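PDB 3GDE: DNA ligase from Archaeoglobus fulgidus, which probably seals nicks in double-stranded DNA during replication, recombination and repair, using ATP and magnesium. Local coordinates for residues Met218-His223 with Glu348-Pro353; Glu356-Leu361 with Ile371-Gln376; Ile196-Gly201 with Pro225-Leu230; Pro282-Glu287 with Leu335-Phe340. One frame throughout, in Å; residues are numbered along the deposited sequence.

Contact 1: Met218-His223 with Glu348-Pro353; sequences MKIEIH and ECIDLP
E348 reaches across to the linker 218-223 with one carboxylate oxygen, OE2, which accepts the backbone N-H of I220 at 2.8 Å (I220 N to E348 OE2). The N-H meets OE2 on its anti side, 19° out of the carboxylate plane. E348 OE2 also lies 3.6 Å from K219 CB, where the two side chains cross at about a right angle. Behind the carboxylate, E348 CG packs on I220 CB at 3.8 Å. The segment 218-223 belongs to the connection from helix 200-216 to strand 230-233, and the contact ties it to the loop leading into helix 354-364 of the nucleotidyltransferase (adenylation) domain. Farther in, I220 and I350 meet tip to tip, I220 CD1 standing 3.9 Å from I350 CG2. The loop carrying I350 makes a type I turn from C349 to L352, with P353 as N-cap of the following helix. I196 of helix 187-197 touches both I220 and E348; I297 of strand 296-306 and Y344 of strand 344-345 also pack on I220.

Contact 2: Glu356-Leu361 with Ile371-Gln376; sequences ERRKLL and IKLAKQ
R358 lays its guanidinium against Q376, whose CB sits over one face, 3.8 Å above the plane and offset toward the rim. The two chains run antiparallel alongside each other. At the edge of the same group, both terminal nitrogens converge end-on on a single acceptor, the backbone oxygen of A374: R358 NH1 is 2.8 Å from A374 O, and R358 NH2 is 2.9 Å from it. The NH2 bond runs nearly along the C=O axis, whereas NH1 is tilted 22° from the carbonyl plane. Two bonds to one oxygen fix the rotation of the guanidinium, and NE has its own mate in a salt bridge to E362, one turn farther along the helix. R358 CG is anti to the backbone N (chi1 177°) and the chain bends at chi2 to bring the group to the strand. L373 CG approaches R358 NH2 obliquely at 3.8 Å. One helical turn on, the contact becomes apolar, with L361 CG 3.8 Å from L373 CD1. The neighbouring R357 turns to D341 in a salt bridge. Helix 354-364 thus packs against strand 371-379, the element that follows it in the chain, beside strand 335-342, its parallel neighbour in the adenylation domain, where Q376 lies close to the predicted ATP-binding residue E250.

Contact 3: Ile196-Gly201 with Pro225-Leu230; sequences ITNDLG and PVRMML
The break between helices 187-197 and 200-216 meets the loop that runs into strand 230-233, and N198, with positive phi just after the first helix, bridges them with both ends of its amide. N198 ND2 donates to P225 O at 2.7 Å, the donor standing above the carbonyl plane by 52° while the oxygen lies in the amide plane. N198 OD1 accepts a weak bond from R227 NE at 2.8 Å, near the guanidinium plane. R227 gets there by bending at chi2 and chi3, the amide and guanidinium planes 39° apart. An alanine in place of N198 would probably leave P225 O and R227 NE without these mates and let the arginine turn more freely. Beside the amide, V226 CB packs on I196 CA at 4.0 Å. D199 OD1 caps the second helix, accepting from R202 N and, weakly, from G201 N at 3.0 Å. R227 lies near the predicted ATP-binding residue R272, so the N198 bonds fasten this interhelical turn to a loop near the probable ATP site.

Contact 4: Pro282-Glu287 with Leu335-Phe340; sequences PDIVEE and LEAHFF
I284 and L335 bring helix 282-291 onto strand 335-342 of the adenylation domain's sheet, in helix-on-sheet packing; the axes of segments 282-287 and 335-340 approach to 8.6 Å and cross at -47°. The apolar part centres on I284: its CD1 lies 3.9 Å from L335 CB, the two side chains crossing at about a right angle, and 4.0 Å from E336 CA, so it rests on the strand backbone. I284 CG2 reaches A337 CB at 4.4 Å. Anti to the carbonyl carbon (chi1 -65°), I284 CG1 lies against L335 CB at 4.1 Å. An alanine in place of I284 would probably open a gap over L335 and A337 and weaken the hold of the helix on the strand. I371 of the neighbouring strand also packs on A337. The polar part is indirect. D283 OD2 is held in a salt bridge by R319, while D283 OD1 accepts a hydrogen bond from a water 2.6 Å away; that water accepts from L335 N at 2.9 Å.

How the contacts relate
Along the chain contact 3 opens first and its segments alternate with those of contact 1; contact 4 is nested inside the loop that contact 1 closes, and contact 2 follows. Contacts 1 and 3 have centres about 11 Å apart and touch where I196 packs on the backbone of 218-220, so together they join helices 187-197 and 200-216 and the loop after them to the adenylation domain. Contacts 2 and 4, centres about 15 Å apart, share its sheet: strands 335-342 and 371-379 are parallel neighbours, probably bonded from K372 N to A337 O. Contact 1 joins contact 2 through L352 O and R357 NH1. Contacts 3 and 4, centres about 22 Å apart, do not touch.

Contact 1: Met218-His223 with Glu348-Pro353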
loop_
_atom_site.group_PDB
_atom_site.type_symbol
_atom_site.label_atom_id
_atom_site.label_comp_id
_atom_site.label_asym_id
_atom_site.label_seq_id
_atom_site.Cartn_x
_atom_site.Cartn_y
_atom_site.Cartn_z
ATOM N N MET A 218 -23.113 0.922 5.583
ATOM C CA MET A 218 -22.286 0.686 4.393
ATOM C C MET A 218 -22.019 -0.809 4.171
ATOM O O MET A 218 -21.733 -1.558 5.113
ATOM C CB MET A 218 -20.979 1.480 4.447
ATOM C CG MET A 218 -21.181 2.987 4.497
ATOM S SD MET A 218 -19.674 3.951 4.324
ATOM C CE MET A 218 -19.464 3.939 2.545
ATOM N N LYS A 219 -22.138 -1.235 2.919
ATOM C CA LYS A 219 -21.975 -2.641 2.553
ATOM C C LYS A 219 -20.891 -2.826 1.497
ATOM O O LYS A 219 -20.504 -1.873 0.807
ATOM C CB LYS A 219 -23.290 -3.226 2.019
ATOM C CG LYS A 219 -24.432 -3.271 2.997
ATOM C CD LYS A 219 -25.727 -3.535 2.248
ATOM C CE LYS A 219 -26.949 -3.349 3.148
ATOM N NZ LYS A 219 -28.209 -3.403 2.340
ATOM N N ILE A 220 -20.408 -4.062 1.387
ATOM C CA ILE A 220 -19.541 -4.474 0.292
ATOM C C ILE A 220 -20.329 -4.373 -1.012
ATOM O O ILE A 220 -21.463 -4.833 -1.093
ATOM C CB ILE A 220 -19.043 -5.940 0.477
ATOM C CG1 ILE A 220 -18.234 -6.082 1.772
ATOM C CG2 ILE A 220 -18.245 -6.404 -0.739
ATOM C CD1 ILE A 220 -18.016 -7.512 2.226
ATOM N N GLU A 221 -19.727 -3.747 -2.015
ATOM C CA GLU A 221 -20.273 -3.768 -3.357
ATOM C C GLU A 221 -19.240 -4.308 -4.339
ATOM O O GLU A 221 -18.034 -4.056 -4.195
ATOM C CB GLU A 221 -20.844 -2.395 -3.775
ATOM C CG GLU A 221 -19.945 -1.197 -3.569
ATOM C CD GLU A 221 -20.705 0.140 -3.635
ATOM O OE1 GLU A 221 -21.279 0.563 -2.600
ATOM O OE2 GLU A 221 -20.713 0.772 -4.721
ATOM N N ILE A 222 -19.721 -5.072 -5.320
ATOM C CA ILE A 222 -18.850 -5.713 -6.298
ATOM C C ILE A 222 -18.044 -4.681 -7.091
ATOM O O ILE A 222 -18.578 -3.652 -7.536
ATOM C CB ILE A 222 -19.615 -6.670 -7.251
ATOM C CG1 ILE A 222 -20.304 -7.778 -6.457
ATOM C CG2 ILE A 222 -18.654 -7.313 -8.256
ATOM C CD1 ILE A 222 -21.068 -8.791 -7.311
ATOM N N HIS A 223 -16.753 -4.983 -7.231
ATOM C CA HIS A 223 -15.764 -4.153 -7.918
ATOM C C HIS A 223 -15.169 -3.056 -7.021
ATOM O O HIS A 223 -14.259 -2.336 -7.432
ATOM C CB HIS A 223 -16.272 -3.637 -9.283
ATOM C CG HIS A 223 -16.714 -4.734 -10.211
ATOM N ND1 HIS A 223 -18.022 -4.887 -10.622
ATOM C CD2 HIS A 223 -16.025 -5.756 -10.774
ATOM C CE1 HIS A 223 -18.116 -5.944 -11.408
ATOM N NE2 HIS A 223 -16.917 -6.487 -11.521
ATOM N N GLU A 348 -23.462 -9.207 1.002
ATOM C CA GLU A 348 -22.430 -9.512 1.991
ATOM C C GLU A 348 -22.690 -10.864 2.626
ATOM O O GLU A 348 -23.852 -11.224 2.860
ATOM C CB GLU A 348 -22.446 -8.474 3.105
ATOM C CG GLU A 348 -21.817 -7.157 2.756
ATOM C CD GLU A 348 -21.632 -6.266 3.975
ATOM O OE1 GLU A 348 -22.194 -6.560 5.049
ATOM O OE2 GLU A 348 -20.916 -5.258 3.863
ATOM N N CYS A 349 -21.615 -11.605 2.903
ATOM C CA CYS A 349 -21.717 -12.896 3.595
ATOM C C CYS A 349 -20.519 -13.129 4.523
ATOM O O CYS A 349 -20.295 -14.239 5.012
ATOM C CB CYS A 349 -21.909 -14.052 2.601
ATOM S SG CYS A 349 -20.508 -14.426 1.521
ATOM N N ILE A 350 -19.782 -12.051 4.781
ATOM C CA ILE A 350 -18.654 -12.044 5.709
ATOM C C ILE A 350 -19.037 -12.271 7.170
ATOM O O ILE A 350 -18.191 -12.679 7.967
ATOM C CB ILE A 350 -17.807 -10.748 5.598
ATOM C CG1 ILE A 350 -18.662 -9.487 5.781
ATOM C CG2 ILE A 350 -17.058 -10.713 4.274
ATOM C CD1 ILE A 350 -17.878 -8.258 6.272
ATOM N N ASP A 351 -20.300 -12.023 7.520
ATOM C CA ASP A 351 -20.771 -12.227 8.899
ATOM C C ASP A 351 -21.063 -13.688 9.249
ATOM O O ASP A 351 -21.191 -14.019 10.429
ATOM C CB ASP A 351 -21.990 -11.348 9.220
ATOM C CG ASP A 351 -21.647 -9.862 9.320
ATOM O OD1 ASP A 351 -20.456 -9.502 9.428
ATOM O OD2 ASP A 351 -22.586 -9.042 9.304
ATOM N N LEU A 352 -21.185 -14.550 8.238
ATOM C CA LEU A 352 -21.166 -16.005 8.451
ATOM C C LEU A 352 -19.790 -16.275 9.094
ATOM O O LEU A 352 -18.816 -15.623 8.729
ATOM C CB LEU A 352 -21.459 -16.764 7.153
ATOM C CG LEU A 352 -22.717 -16.301 6.390
ATOM C CD1 LEU A 352 -22.964 -17.130 5.115
ATOM C CD2 LEU A 352 -23.984 -16.278 7.256
ATOM N N PRO A 353 -19.653 -17.302 9.948
ATOM C CA PRO A 353 -19.463 -18.714 9.895
ATOM C C PRO A 353 -18.648 -19.196 8.694
ATOM O O PRO A 353 -19.172 -19.350 7.593
ATOM C CB PRO A 353 -20.874 -19.235 10.117
ATOM C CG PRO A 353 -21.321 -18.246 11.319
ATOM C CD PRO A 353 -20.287 -17.028 11.246
#

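Contact 2: Glu356-Leu361 with Ile371-Gln376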
loop_
_atom_site.group_PDB
_atom_site.type_symbol
_atom_site.label_atom_id
_atom_site.label_comp_id
_atom_site.label_asym_id
_atom_site.label_seq_id
_atom_site.Cartn_x
_atom_site.Cartn_y
_atom_site.Cartn_z
ATOM N N GLU A 356 -19.998 -22.063 6.900
ATOM C CA GLU A 356 -21.109 -21.624 6.046
ATOM C C GLU A 356 -20.634 -20.897 4.778
ATOM O O GLU A 356 -21.196 -21.094 3.691
ATOM C CB GLU A 356 -22.075 -20.733 6.832
ATOM C CG GLU A 356 -22.756 -21.432 8.002
ATOM C CD GLU A 356 -23.935 -20.650 8.569
ATOM O OE1 GLU A 356 -24.098 -20.659 9.816
ATOM O OE2 GLU A 356 -24.701 -20.039 7.775
ATOM N N ARG A 357 -19.605 -20.057 4.914
ATOM C CA ARG A 357 -18.991 -19.421 3.747
ATOM C C ARG A 357 -18.406 -20.475 2.820
ATOM O O ARG A 357 -18.551 -20.384 1.612
ATOM C CB ARG A 357 -17.912 -18.410 4.146
ATOM C CG ARG A 357 -18.376 -17.308 5.085
ATOM C CD ARG A 357 -17.419 -16.131 5.055
ATOM N NE ARG A 357 -16.034 -16.514 5.337
ATOM C CZ ARG A 357 -15.526 -16.696 6.554
ATOM N NH1 ARG A 357 -16.279 -16.539 7.633
ATOM N NH2 ARG A 357 -14.246 -17.024 6.689
ATOM N N ARG A 358 -17.761 -21.483 3.404
ATOM C CA ARG A 358 -17.184 -22.593 2.643
ATOM C C ARG A 358 -18.227 -23.266 1.725
ATOM O O ARG A 358 -17.977 -23.479 0.536
ATOM C CB ARG A 358 -16.519 -23.601 3.596
ATOM C CG ARG A 358 -15.942 -24.846 2.929
ATOM C CD ARG A 358 -14.641 -24.557 2.199
ATOM N NE ARG A 358 -14.386 -25.545 1.152
ATOM C CZ ARG A 358 -13.255 -25.644 0.451
ATOM N NH1 ARG A 358 -12.241 -24.819 0.677
ATOM N NH2 ARG A 358 -13.140 -26.585 -0.481
ATOM N N LYS A 359 -19.399 -23.571 2.275
ATOM C CA LYS A 359 -20.504 -24.115 1.488
ATOM C C LYS A 359 -20.864 -23.205 0.312
ATOM O O LYS A 359 -20.991 -23.673 -0.826
ATOM C CB LYS A 359 -21.716 -24.365 2.378
ATOM C CG LYS A 359 -21.592 -25.618 3.222
ATOM C CD LYS A 359 -22.597 -25.614 4.366
ATOM C CE LYS A 359 -22.284 -26.723 5.377
ATOM N NZ LYS A 359 -22.852 -26.400 6.730
ATOM N N LEU A 360 -21.014 -21.910 0.598
ATOM C CA LEU A 360 -21.236 -20.897 -0.431
ATOM C C LEU A 360 -20.151 -20.895 -1.490
ATOM O O LEU A 360 -20.443 -20.780 -2.674
ATOM C CB LEU A 360 -21.337 -19.493 0.185
ATOM C CG LEU A 360 -22.609 -19.110 0.942
ATOM C CD1 LEU A 360 -22.564 -17.638 1.318
ATOM C CD2 LEU A 360 -23.878 -19.446 0.126
ATOM N N LEU A 361 -18.900 -20.996 -1.056
ATOM C CA LEU A 361 -17.772 -21.050 -1.983
ATOM C C LEU A 361 -17.833 -22.288 -2.885
ATOM O O LEU A 361 -17.614 -22.194 -4.093
ATOM C CB LEU A 361 -16.445 -21.014 -1.217
ATOM C CG LEU A 361 -15.165 -21.144 -2.050
ATOM C CD1 LEU A 361 -14.912 -19.895 -2.890
ATOM C CD2 LEU A 361 -13.970 -21.462 -1.163
ATOM N N ILE A 371 -8.949 -23.239 -12.456
ATOM C CA ILE A 371 -9.667 -22.701 -11.286
ATOM C C ILE A 371 -9.975 -23.820 -10.292
ATOM O O ILE A 371 -10.727 -24.747 -10.600
ATOM C CB ILE A 371 -11.009 -21.967 -11.674
ATOM C CG1 ILE A 371 -10.775 -20.776 -12.625
ATOM C CG2 ILE A 371 -11.817 -21.559 -10.425
ATOM C CD1 ILE A 371 -9.865 -19.653 -12.097
ATOM N N LYS A 372 -9.398 -23.728 -9.097
ATOM C CA LYS A 372 -9.577 -24.759 -8.081
ATOM C C LYS A 372 -10.109 -24.193 -6.777
ATOM O O LYS A 372 -9.992 -22.999 -6.517
ATOM C CB LYS A 372 -8.249 -25.477 -7.812
ATOM C CG LYS A 372 -7.377 -25.712 -9.041
ATOM C CD LYS A 372 -7.856 -26.904 -9.843
ATOM C CE LYS A 372 -7.213 -28.196 -9.376
ATOM N NZ LYS A 372 -7.212 -29.204 -10.481
ATOM N N LEU A 373 -10.702 -25.069 -5.972
ATOM C CA LEU A 373 -10.943 -24.808 -4.563
ATOM C C LEU A 373 -9.766 -25.288 -3.730
ATOM O O LEU A 373 -9.186 -26.341 -4.010
ATOM C CB LEU A 373 -12.200 -25.529 -4.086
ATOM C CG LEU A 373 -13.492 -24.743 -3.830
ATOM C CD1 LEU A 373 -13.522 -23.438 -4.599
ATOM C CD2 LEU A 373 -14.712 -25.603 -4.160
ATOM N N ALA A 374 -9.417 -24.513 -2.708
ATOM C CA ALA A 374 -8.483 -24.978 -1.698
ATOM C C ALA A 374 -9.067 -26.229 -1.047
ATOM O O ALA A 374 -10.236 -26.253 -0.651
ATOM C CB ALA A 374 -8.229 -23.898 -0.650
ATOM N N LYS A 375 -8.258 -27.275 -0.975
ATOM C CA LYS A 375 -8.633 -28.448 -0.227
ATOM C C LYS A 375 -8.703 -28.040 1.242
ATOM O O LYS A 375 -7.803 -27.386 1.774
ATOM C CB LYS A 375 -7.623 -29.583 -0.469
ATOM C CG LYS A 375 -7.868 -30.866 0.323
ATOM C CD LYS A 375 -6.852 -31.957 -0.058
ATOM C CE LYS A 375 -7.026 -33.216 0.785
ATOM N NZ LYS A 375 -8.381 -33.825 0.625
ATOM N N GLN A 376 -9.802 -28.393 1.885
ATOM C CA GLN A 376 -9.954 -28.105 3.288
ATOM C C GLN A 376 -10.292 -29.376 4.046
ATOM O O GLN A 376 -11.076 -30.195 3.582
ATOM C CB GLN A 376 -11.036 -27.055 3.489
ATOM C CG GLN A 376 -11.096 -26.488 4.886
ATOM C CD GLN A 376 -12.286 -25.585 5.070
ATOM O OE1 GLN A 376 -12.154 -24.363 5.048
ATOM N NE2 GLN A 376 -13.464 -26.175 5.224
#

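Contact 3: Ile196-Gly201 with Pro225-Leu230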
loop_
_atom_site.group_PDB
_atom_site.type_symbol
_atom_site.label_atom_id
_atom_site.label_comp_id
_atom_site.label_asym_id
_atom_site.label_seq_id
_atom_site.Cartn_x
_atom_site.Cartn_y
_atom_site.Cartn_z
ATOM N N ILE A 196 -14.095 -1.864 4.072
ATOM C CA ILE A 196 -14.934 -2.359 2.970
ATOM C C ILE A 196 -15.078 -1.397 1.782
ATOM O O ILE A 196 -15.620 -1.779 0.746
ATOM C CB ILE A 196 -16.338 -2.843 3.424
ATOM C CG1 ILE A 196 -17.162 -1.690 3.988
ATOM C CG2 ILE A 196 -16.237 -4.023 4.405
ATOM C CD1 ILE A 196 -18.649 -1.916 3.880
ATOM N N THR A 197 -14.597 -0.161 1.930
ATOM C CA THR A 197 -14.652 0.829 0.837
ATOM C C THR A 197 -13.279 1.194 0.320
ATOM O O THR A 197 -13.138 1.544 -0.850
ATOM C CB THR A 197 -15.360 2.144 1.246
ATOM O OG1 THR A 197 -14.640 2.769 2.315
ATOM C CG2 THR A 197 -16.796 1.883 1.669
ATOM N N ASN A 198 -12.281 1.131 1.205
ATOM C CA ASN A 198 -10.904 1.541 0.910
ATOM C C ASN A 198 -10.762 2.955 0.311
ATOM O O ASN A 198 -9.883 3.227 -0.530
ATOM C CB ASN A 198 -10.203 0.467 0.067
ATOM C CG ASN A 198 -9.866 -0.763 0.882
ATOM O OD1 ASN A 198 -8.889 -0.765 1.633
ATOM N ND2 ASN A 198 -10.688 -1.803 0.766
ATOM N N ASP A 199 -11.635 3.847 0.775
ATOM C CA ASP A 199 -11.590 5.256 0.438
ATOM C C ASP A 199 -12.003 6.055 1.673
ATOM O O ASP A 199 -13.195 6.165 1.972
ATOM C CB ASP A 199 -12.532 5.547 -0.740
ATOM C CG ASP A 199 -12.385 6.970 -1.288
ATOM O OD1 ASP A 199 -11.896 7.876 -0.571
ATOM O OD2 ASP A 199 -12.775 7.183 -2.450
ATOM N N LEU A 200 -11.014 6.607 2.384
ATOM C CA LEU A 200 -11.261 7.395 3.592
ATOM C C LEU A 200 -12.034 8.673 3.327
ATOM O O LEU A 200 -12.744 9.164 4.202
ATOM C CB LEU A 200 -9.951 7.733 4.316
ATOM C CG LEU A 200 -9.669 7.019 5.636
ATOM C CD1 LEU A 200 -8.572 7.748 6.404
ATOM C CD2 LEU A 200 -10.928 6.877 6.514
ATOM N N GLY A 201 -11.871 9.220 2.127
ATOM C CA GLY A 201 -12.627 10.391 1.698
ATOM C C GLY A 201 -14.113 10.102 1.626
ATOM O O GLY A 201 -14.920 10.847 2.186
ATOM N N PRO A 225 -12.935 -3.015 -3.745
ATOM C CA PRO A 225 -12.143 -3.975 -2.988
ATOM C C PRO A 225 -12.348 -3.837 -1.500
ATOM O O PRO A 225 -12.521 -2.731 -0.983
ATOM C CB PRO A 225 -10.699 -3.612 -3.357
ATOM C CG PRO A 225 -10.772 -2.166 -3.711
ATOM C CD PRO A 225 -12.085 -2.010 -4.408
ATOM N N VAL A 226 -12.340 -4.977 -0.829
ATOM C CA VAL A 226 -12.370 -5.009 0.614
ATOM C C VAL A 226 -11.023 -5.488 1.159
ATOM O O VAL A 226 -10.353 -6.344 0.563
ATOM C CB VAL A 226 -13.649 -5.727 1.184
ATOM C CG1 VAL A 226 -14.583 -6.222 0.068
ATOM C CG2 VAL A 226 -13.323 -6.811 2.230
ATOM N N ARG A 227 -10.605 -4.874 2.261
ATOM C CA ARG A 227 -9.333 -5.200 2.878
ATOM C C ARG A 227 -9.358 -6.657 3.302
ATOM O O ARG A 227 -10.285 -7.095 3.986
ATOM C CB ARG A 227 -9.083 -4.302 4.079
ATOM C CG ARG A 227 -7.646 -3.938 4.251
ATOM C CD ARG A 227 -7.208 -2.944 3.200
ATOM N NE ARG A 227 -7.191 -1.575 3.707
ATOM C CZ ARG A 227 -6.205 -1.065 4.436
ATOM N NH1 ARG A 227 -5.157 -1.809 4.762
ATOM N NH2 ARG A 227 -6.271 0.187 4.855
ATOM N N MET A 228 -8.359 -7.415 2.872
ATOM C CA MET A 228 -8.346 -8.849 3.143
ATOM C C MET A 228 -8.163 -9.163 4.629
ATOM O O MET A 228 -7.466 -8.441 5.349
ATOM C CB MET A 228 -7.262 -9.538 2.316
ATOM C CG MET A 228 -7.491 -9.441 0.825
ATOM S SD MET A 228 -5.943 -9.718 -0.010
ATOM C CE MET A 228 -6.477 -9.733 -1.727
ATOM N N MET A 229 -8.808 -10.228 5.082
ATOM C CA MET A 229 -8.555 -10.750 6.428
ATOM C C MET A 229 -7.157 -11.355 6.455
ATOM O O MET A 229 -6.771 -12.073 5.534
ATOM C CB MET A 229 -9.605 -11.796 6.812
ATOM C CG MET A 229 -9.461 -12.345 8.214
ATOM S SD MET A 229 -10.884 -13.331 8.651
ATOM C CE MET A 229 -10.532 -13.685 10.375
ATOM N N LEU A 230 -6.397 -11.059 7.504
ATOM C CA LEU A 230 -5.004 -11.500 7.584
ATOM C C LEU A 230 -4.774 -12.512 8.700
ATOM O O LEU A 230 -5.473 -12.487 9.709
ATOM C CB LEU A 230 -4.086 -10.287 7.780
ATOM C CG LEU A 230 -4.138 -9.161 6.743
ATOM C CD1 LEU A 230 -3.211 -8.024 7.170
ATOM C CD2 LEU A 230 -3.762 -9.668 5.360
#

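Contact 4: Pro282-Glu287 with Leu335-Phe340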
loop_
_atom_site.group_PDB
_atom_site.type_symbol
_atom_site.label_atom_id
_atom_site.label_comp_id
_atom_site.label_asym_id
_atom_site.label_seq_id
_atom_site.Cartn_x
_atom_site.Cartn_y
_atom_site.Cartn_z
ATOM N N PRO A 282 -5.614 -11.681 -18.262
ATOM C CA PRO A 282 -6.693 -12.126 -19.155
ATOM C C PRO A 282 -6.979 -13.625 -19.051
ATOM O O PRO A 282 -8.148 -14.036 -19.122
ATOM C CB PRO A 282 -6.172 -11.764 -20.554
ATOM C CG PRO A 282 -4.705 -11.574 -20.395
ATOM C CD PRO A 282 -4.529 -11.027 -19.016
ATOM N N ASP A 283 -5.929 -14.426 -18.855
ATOM C CA ASP A 283 -6.076 -15.873 -18.713
ATOM C C ASP A 283 -6.950 -16.280 -17.526
ATOM O O ASP A 283 -7.858 -17.106 -17.666
ATOM C CB ASP A 283 -4.710 -16.573 -18.667
ATOM C CG ASP A 283 -3.757 -15.986 -17.620
ATOM O OD1 ASP A 283 -2.853 -16.725 -17.177
ATOM O OD2 ASP A 283 -3.889 -14.802 -17.248
ATOM N N ILE A 284 -6.672 -15.697 -16.359
ATOM C CA ILE A 284 -7.454 -15.977 -15.154
ATOM C C ILE A 284 -8.860 -15.370 -15.266
ATOM O O ILE A 284 -9.841 -16.015 -14.910
ATOM C CB ILE A 284 -6.705 -15.517 -13.858
ATOM C CG1 ILE A 284 -5.411 -16.329 -13.653
ATOM C CG2 ILE A 284 -7.603 -15.598 -12.624
ATOM C CD1 ILE A 284 -5.585 -17.873 -13.611
ATOM N N VAL A 285 -8.944 -14.144 -15.778
ATOM C CA VAL A 285 -10.234 -13.485 -16.038
ATOM C C VAL A 285 -11.197 -14.383 -16.844
ATOM O O VAL A 285 -12.338 -14.613 -16.420
ATOM C CB VAL A 285 -10.037 -12.077 -16.696
ATOM C CG1 VAL A 285 -11.333 -11.526 -17.276
ATOM C CG2 VAL A 285 -9.475 -11.104 -15.677
ATOM N N GLU A 286 -10.726 -14.907 -17.978
ATOM C CA GLU A 286 -11.543 -15.790 -18.822
ATOM C C GLU A 286 -11.987 -17.055 -18.094
ATOM O O GLU A 286 -13.148 -17.458 -18.216
ATOM C CB GLU A 286 -10.836 -16.152 -20.134
ATOM C CG GLU A 286 -10.835 -15.046 -21.181
ATOM C CD GLU A 286 -12.234 -14.602 -21.631
ATOM O OE1 GLU A 286 -12.354 -13.451 -22.109
ATOM O OE2 GLU A 286 -13.208 -15.383 -21.525
ATOM N N GLU A 287 -11.076 -17.658 -17.323
ATOM C CA GLU A 287 -11.376 -18.881 -16.564
ATOM C C GLU A 287 -12.420 -18.648 -15.486
ATOM O O GLU A 287 -13.205 -19.541 -15.176
ATOM C CB GLU A 287 -10.112 -19.462 -15.927
ATOM C CG GLU A 287 -9.038 -19.850 -16.913
ATOM C CD GLU A 287 -9.340 -21.138 -17.664
ATOM O OE1 GLU A 287 -10.107 -21.984 -17.141
ATOM O OE2 GLU A 287 -8.788 -21.302 -18.775
ATOM N N LEU A 335 -0.756 -19.568 -15.278
ATOM C CA LEU A 335 -1.256 -19.396 -13.921
ATOM C C LEU A 335 -2.468 -20.264 -13.641
ATOM O O LEU A 335 -3.188 -20.657 -14.559
ATOM C CB LEU A 335 -1.636 -17.936 -13.665
ATOM C CG LEU A 335 -0.613 -16.819 -13.876
ATOM C CD1 LEU A 335 -1.311 -15.460 -13.825
ATOM C CD2 LEU A 335 0.516 -16.890 -12.867
ATOM N N GLU A 336 -2.681 -20.561 -12.360
ATOM C CA GLU A 336 -3.968 -21.070 -11.900
ATOM C C GLU A 336 -4.364 -20.418 -10.585
ATOM O O GLU A 336 -3.516 -19.876 -9.875
ATOM C CB GLU A 336 -3.992 -22.593 -11.814
ATOM C CG GLU A 336 -2.830 -23.215 -11.102
ATOM C CD GLU A 336 -2.757 -24.701 -11.338
ATOM O OE1 GLU A 336 -2.924 -25.461 -10.368
ATOM O OE2 GLU A 336 -2.546 -25.107 -12.499
ATOM N N ALA A 337 -5.662 -20.456 -10.289
ATOM C CA ALA A 337 -6.213 -19.791 -9.116
ATOM C C ALA A 337 -6.860 -20.803 -8.186
ATOM O O ALA A 337 -7.571 -21.700 -8.636
ATOM C CB ALA A 337 -7.219 -18.719 -9.527
ATOM N N HIS A 338 -6.585 -20.651 -6.893
ATOM C CA HIS A 338 -7.155 -21.490 -5.846
ATOM C C HIS A 338 -7.902 -20.610 -4.864
ATOM O O HIS A 338 -7.302 -19.788 -4.168
ATOM C CB HIS A 338 -6.066 -22.280 -5.123
ATOM C CG HIS A 338 -5.290 -23.198 -6.018
ATOM N ND1 HIS A 338 -5.330 -24.569 -5.889
ATOM C CD2 HIS A 338 -4.467 -22.943 -7.062
ATOM C CE1 HIS A 338 -4.557 -25.118 -6.808
ATOM N NE2 HIS A 338 -4.029 -24.153 -7.537
ATOM N N PHE A 339 -9.215 -20.786 -4.819
ATOM C CA PHE A 339 -10.069 -19.991 -3.967
ATOM C C PHE A 339 -10.303 -20.670 -2.627
ATOM O O PHE A 339 -10.441 -21.890 -2.562
ATOM C CB PHE A 339 -11.383 -19.663 -4.691
ATOM C CG PHE A 339 -11.189 -18.798 -5.903
ATOM C CD1 PHE A 339 -10.839 -17.455 -5.766
ATOM C CD2 PHE A 339 -11.332 -19.327 -7.193
ATOM C CE1 PHE A 339 -10.642 -16.651 -6.891
ATOM C CE2 PHE A 339 -11.145 -18.521 -8.329
ATOM C CZ PHE A 339 -10.795 -17.181 -8.170
ATOM N N PHE A 340 -10.303 -19.865 -1.561
ATOM C CA PHE A 340 -10.459 -20.365 -0.195
ATOM C C PHE A 340 -11.524 -19.639 0.621
ATOM O O PHE A 340 -11.864 -20.072 1.715
ATOM C CB PHE A 340 -9.118 -20.367 0.556
ATOM C CG PHE A 340 -8.437 -19.017 0.637
ATOM C CD1 PHE A 340 -8.807 -18.081 1.608
ATOM C CD2 PHE A 340 -7.382 -18.702 -0.222
ATOM C CE1 PHE A 340 -8.162 -16.842 1.705
ATOM C CE2 PHE A 340 -6.736 -17.454 -0.140
ATOM C CZ PHE A 340 -7.132 -16.526 0.833
HETATM O O HOH W 1 -2.362 -19.233 -17.659
#